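Local coordinates for protein SeviL (Septifer virgatus, PDB 6LF2) that binds the glycans of GM1b and asialo-GM1 as an R-type lectin with a beta-trefoil fold, at the interface of chains A and B. Coordinates in Å, arbitrary orientation; residue numbers count along the deposited sequence, not the author numbering. Chains: chain A/B, SeviL.

Contact 1: the interface of chains A and B. Residues chain A 93-95, 127; chain B 13, 39, 129, 131.
A:Ile127 carries CG1 on the side of CB opposite its amide nitrogen (chi1 -179°), which sends CD1 toward B:Phe129 and B:Tyr13 and leaves CG2 to meet B:Met39, whose chain turns at its last torsion (chi3 65°) and brings the methyl CE back over the B:Tyr13 ring. The isoleucine, on strand 126-130, thus forks across the patch. CD1 lies in the plane of the B:Phe129 ring, at its edge, 3.9 Å from CE1 of B:Phe129. CG2 of A:Ile127 touches the B:Met39 thioether, 3.9 Å from SD. The same sulfur lies at the edge of the A:Phe95 ring and in its plane, 3.9 Å from CE2 of A:Phe95, so one thioether fills the angle between two apolar side chains of chain A. Within chain B, CE of B:Met39 sits 3.6 Å above the plane of the B:Tyr13 ring, over its centre, so the methionine methyl caps the tyrosine ring. The tyrosine hydroxyl OH of B:Tyr13 reaches the rim of A:Phe95, 3.8 Å from CE1. Beside this hydroxyl lies a bridging water. Water 1 lies 2.6 Å from OH of B:Tyr13 and 2.9 Å from the backbone O of B:Ala131, and links both to chain A through the backbone O of A:Lys93, a poorly ordered residue, 3.1 Å from the water.

Contact 2: the interface of chains A and B. Residues chain A 13, 39, 129; chain B 15-16, 20, 95, 127.
Strand 12-16, strand 126-130 and the loop carrying A:Met39 on chain A meet strands 6-16 and 126-130 of chain B and the loop residue B:Phe95, with A:Met39 and B:Ile127 interlocked at the middle. The methionine enters with its terminal torsion bent (chi3 65°), which sets SD against chain B while the methyl CE folds back over its own chain. SD lies 3.9 Å from CG2 of B:Ile127 and 4.0 Å from CZ of B:Phe95, so the thioether bears on the isoleucine branch and the phenylalanine rim together. Behind it, CE of A:Met39 rests 3.7 Å above the A:Tyr13 ring, over the ring centre, and also lies at the edge of the A:Phe129 ring, in its plane.

B:Ile127 points its other branch between these two rings: CD1 is 3.8 Å from CE2 of A:Tyr13 and 3.9 Å from CE1 of A:Phe129, where it meets the phenylalanine at its edge and in plane. CB of A:Tyr13 packs on one face of that phenylalanine ring, toward its rim, and may restrict its rotation. The hydroxyl OH of A:Tyr13 comes within 3.6 Å of CE1 of B:Phe95.

On the far flank, B:Gln15 extends its chain beyond CG and presents the amide NE2 to the sulfur of A:Met39 at 3.5 Å. This N-H to thioether hydrogen bond is nearly straight (164° at H) but weak. The amide plane stands almost perpendicular (85°) to the A:Phe129 ring. The backbone O of B:Asn16 borders the same methionine.

In the trefoil, A:Met39 directly precedes A:Tyr40 and the 3-10 helix 41-43, which contribute to the glycan pocket, so this contact lies next in sequence to a sugar-binding segment, beside the first and last strands.

Contact 1: the interface of chains A and B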
# COMPACT_ATOMS: atom_id res chain seq x y z
N LYS A 93 -14.40 -2.07 1.24
CA LYS A 93 -14.09 -1.80 -0.16
C LYS A 93 -12.58 -1.80 -0.39
O LYS A 93 -11.83 -1.20 0.38
CB LYS A 93 -14.70 -0.45 -0.56
CG LYS A 93 -14.75 -0.17 -2.05
CD LYS A 93 -15.84 0.87 -2.38
CE LYS A 93 -15.69 2.14 -1.55
NZ LYS A 93 -16.59 3.26 -2.00
N GLY A 94 -12.16 -2.49 -1.45
CA GLY A 94 -10.76 -2.57 -1.81
C GLY A 94 -10.02 -3.78 -1.27
O GLY A 94 -8.87 -4.01 -1.66
N PHE A 95 -10.64 -4.56 -0.39
CA PHE A 95 -9.98 -5.70 0.24
C PHE A 95 -10.62 -7.01 -0.23
O PHE A 95 -11.81 -7.06 -0.54
CB PHE A 95 -10.05 -5.60 1.76
CG PHE A 95 -9.22 -4.49 2.30
CD1 PHE A 95 -9.74 -3.20 2.41
CD2 PHE A 95 -7.90 -4.70 2.67
CE1 PHE A 95 -8.95 -2.17 2.89
CE2 PHE A 95 -7.12 -3.67 3.16
CZ PHE A 95 -7.65 -2.41 3.27
N ILE A 127 -5.13 -6.40 0.70
CA ILE A 127 -5.18 -5.50 -0.44
C ILE A 127 -3.97 -5.79 -1.32
O ILE A 127 -2.84 -5.86 -0.83
CB ILE A 127 -5.27 -4.02 -0.00
CG1 ILE A 127 -5.35 -3.09 -1.22
CG2 ILE A 127 -4.14 -3.64 0.97
CD1 ILE A 127 -5.92 -1.73 -0.86
N TYR B 13 -4.03 5.24 -0.85
CA TYR B 13 -3.19 5.25 0.34
C TYR B 13 -1.83 5.83 -0.04
O TYR B 13 -1.40 5.73 -1.20
CB TYR B 13 -3.00 3.85 0.91
CG TYR B 13 -4.27 3.19 1.42
CD1 TYR B 13 -4.67 3.35 2.74
CD2 TYR B 13 -5.05 2.39 0.58
CE1 TYR B 13 -5.83 2.75 3.22
CE2 TYR B 13 -6.22 1.79 1.06
CZ TYR B 13 -6.59 1.97 2.37
OH TYR B 13 -7.74 1.39 2.86
N MET B 39 -4.76 -0.83 8.85
CA MET B 39 -5.26 0.06 7.82
C MET B 39 -6.64 0.58 8.22
O MET B 39 -7.56 -0.21 8.50
CB MET B 39 -5.30 -0.67 6.47
CG MET B 39 -3.92 -1.22 6.08
SD MET B 39 -3.81 -1.95 4.42
CE MET B 39 -4.10 -0.51 3.40
N PHE B 129 -0.98 4.13 -3.70
CA PHE B 129 -1.67 3.04 -4.37
C PHE B 129 -3.18 3.16 -4.22
O PHE B 129 -3.69 3.68 -3.22
CB PHE B 129 -1.18 1.66 -3.89
CG PHE B 129 -1.36 1.40 -2.40
CD1 PHE B 129 -2.50 0.76 -1.93
CD2 PHE B 129 -0.34 1.69 -1.49
CE1 PHE B 129 -2.65 0.46 -0.59
CE2 PHE B 129 -0.48 1.39 -0.15
CZ PHE B 129 -1.64 0.77 0.31
N ALA B 131 -6.92 2.87 -3.47
CA ALA B 131 -7.61 2.35 -2.30
C ALA B 131 -8.74 1.38 -2.67
O ALA B 131 -9.04 0.47 -1.88
CB ALA B 131 -8.18 3.49 -1.45
O HOH W 1 -9.35 0.63 0.95

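Contact 2: the interface of chains A and B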
# COMPACT_ATOMS: atom_id res chain seq x y z
N TYR A 13 2.19 -5.81 -4.34
CA TYR A 13 2.37 -6.10 -2.93
C TYR A 13 1.06 -6.67 -2.40
O TYR A 13 -0.02 -6.35 -2.90
CB TYR A 13 2.72 -4.83 -2.14
CG TYR A 13 4.04 -4.19 -2.52
CD1 TYR A 13 5.23 -4.62 -1.95
CD2 TYR A 13 4.09 -3.13 -3.43
CE1 TYR A 13 6.45 -4.05 -2.29
CE2 TYR A 13 5.32 -2.54 -3.79
CZ TYR A 13 6.49 -2.99 -3.19
OH TYR A 13 7.71 -2.44 -3.51
N MET A 39 9.60 -1.75 3.07
CA MET A 39 9.05 -2.41 1.87
C MET A 39 10.19 -2.95 1.02
O MET A 39 10.60 -2.37 0.01
CB MET A 39 8.19 -1.43 1.08
CG MET A 39 7.06 -0.83 1.90
SD MET A 39 5.90 0.15 0.93
CE MET A 39 5.19 -1.11 -0.13
N PHE A 129 -1.89 -4.41 -4.26
CA PHE A 129 -1.72 -3.17 -4.99
C PHE A 129 -0.49 -3.19 -5.89
O PHE A 129 0.52 -3.85 -5.61
CB PHE A 129 -1.69 -1.94 -4.04
CG PHE A 129 -0.59 -1.95 -2.99
CD1 PHE A 129 0.62 -1.30 -3.23
CD2 PHE A 129 -0.81 -2.51 -1.73
CE1 PHE A 129 1.61 -1.25 -2.25
CE2 PHE A 129 0.19 -2.48 -0.76
CZ PHE A 129 1.39 -1.83 -1.01
N GLN B 15 1.90 5.53 1.30
CA GLN B 15 2.65 4.66 2.19
C GLN B 15 4.15 4.84 1.98
O GLN B 15 4.61 5.01 0.85
CB GLN B 15 2.23 3.20 1.95
CG GLN B 15 2.90 2.19 2.88
CD GLN B 15 2.16 0.87 2.91
OE1 GLN B 15 0.98 0.81 3.27
NE2 GLN B 15 2.86 -0.21 2.54
N ASN B 16 4.89 4.80 3.08
CA ASN B 16 6.32 5.06 3.05
C ASN B 16 7.12 3.77 2.83
O ASN B 16 6.86 2.76 3.47
CB ASN B 16 6.76 5.70 4.36
CG ASN B 16 8.08 6.44 4.22
OD1 ASN B 16 9.15 5.85 4.31
ND2 ASN B 16 8.00 7.75 3.98
N GLY B 20 6.83 1.29 5.97
CA GLY B 20 5.51 0.80 5.62
C GLY B 20 4.36 1.60 6.21
O GLY B 20 3.22 1.14 6.14
N PHE B 95 7.99 4.10 -6.70
CA PHE B 95 8.03 5.06 -5.60
C PHE B 95 8.30 6.47 -6.11
O PHE B 95 8.93 6.67 -7.15
CB PHE B 95 9.09 4.66 -4.57
CG PHE B 95 8.71 3.44 -3.78
CD1 PHE B 95 8.96 2.17 -4.27
CD2 PHE B 95 8.05 3.56 -2.56
CE1 PHE B 95 8.59 1.05 -3.56
CE2 PHE B 95 7.68 2.43 -1.84
CZ PHE B 95 7.96 1.18 -2.35
N ILE B 127 4.84 5.28 -1.91
CA ILE B 127 4.05 4.62 -2.92
C ILE B 127 2.59 5.00 -2.67
O ILE B 127 2.10 4.89 -1.55
CB ILE B 127 4.28 3.10 -2.91
CG1 ILE B 127 3.48 2.41 -4.02
CG2 ILE B 127 4.00 2.51 -1.53
CD1 ILE B 127 4.01 1.02 -4.37

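Contact 1 and contact 2 have centres about 12 Å apart and share a core related by the pair's approximate two-fold, with different flanks. Tyr13, Met39 and Phe129 come from chain B in contact 1 and from chain A in contact 2, facing Phe95 and Ile127 of the other copy. Each chain's strand 126-130 serves both contacts, giving Ile127 to one and Phe129 to the other. Between them A:Phe129 and B:Phe129 approach each other, CB to CB 3.6 Å, joining the patches into one largely apolar seam. Such reciprocal packing would suit a stable two-lectin assembly, although the structure alone does not show it is biological.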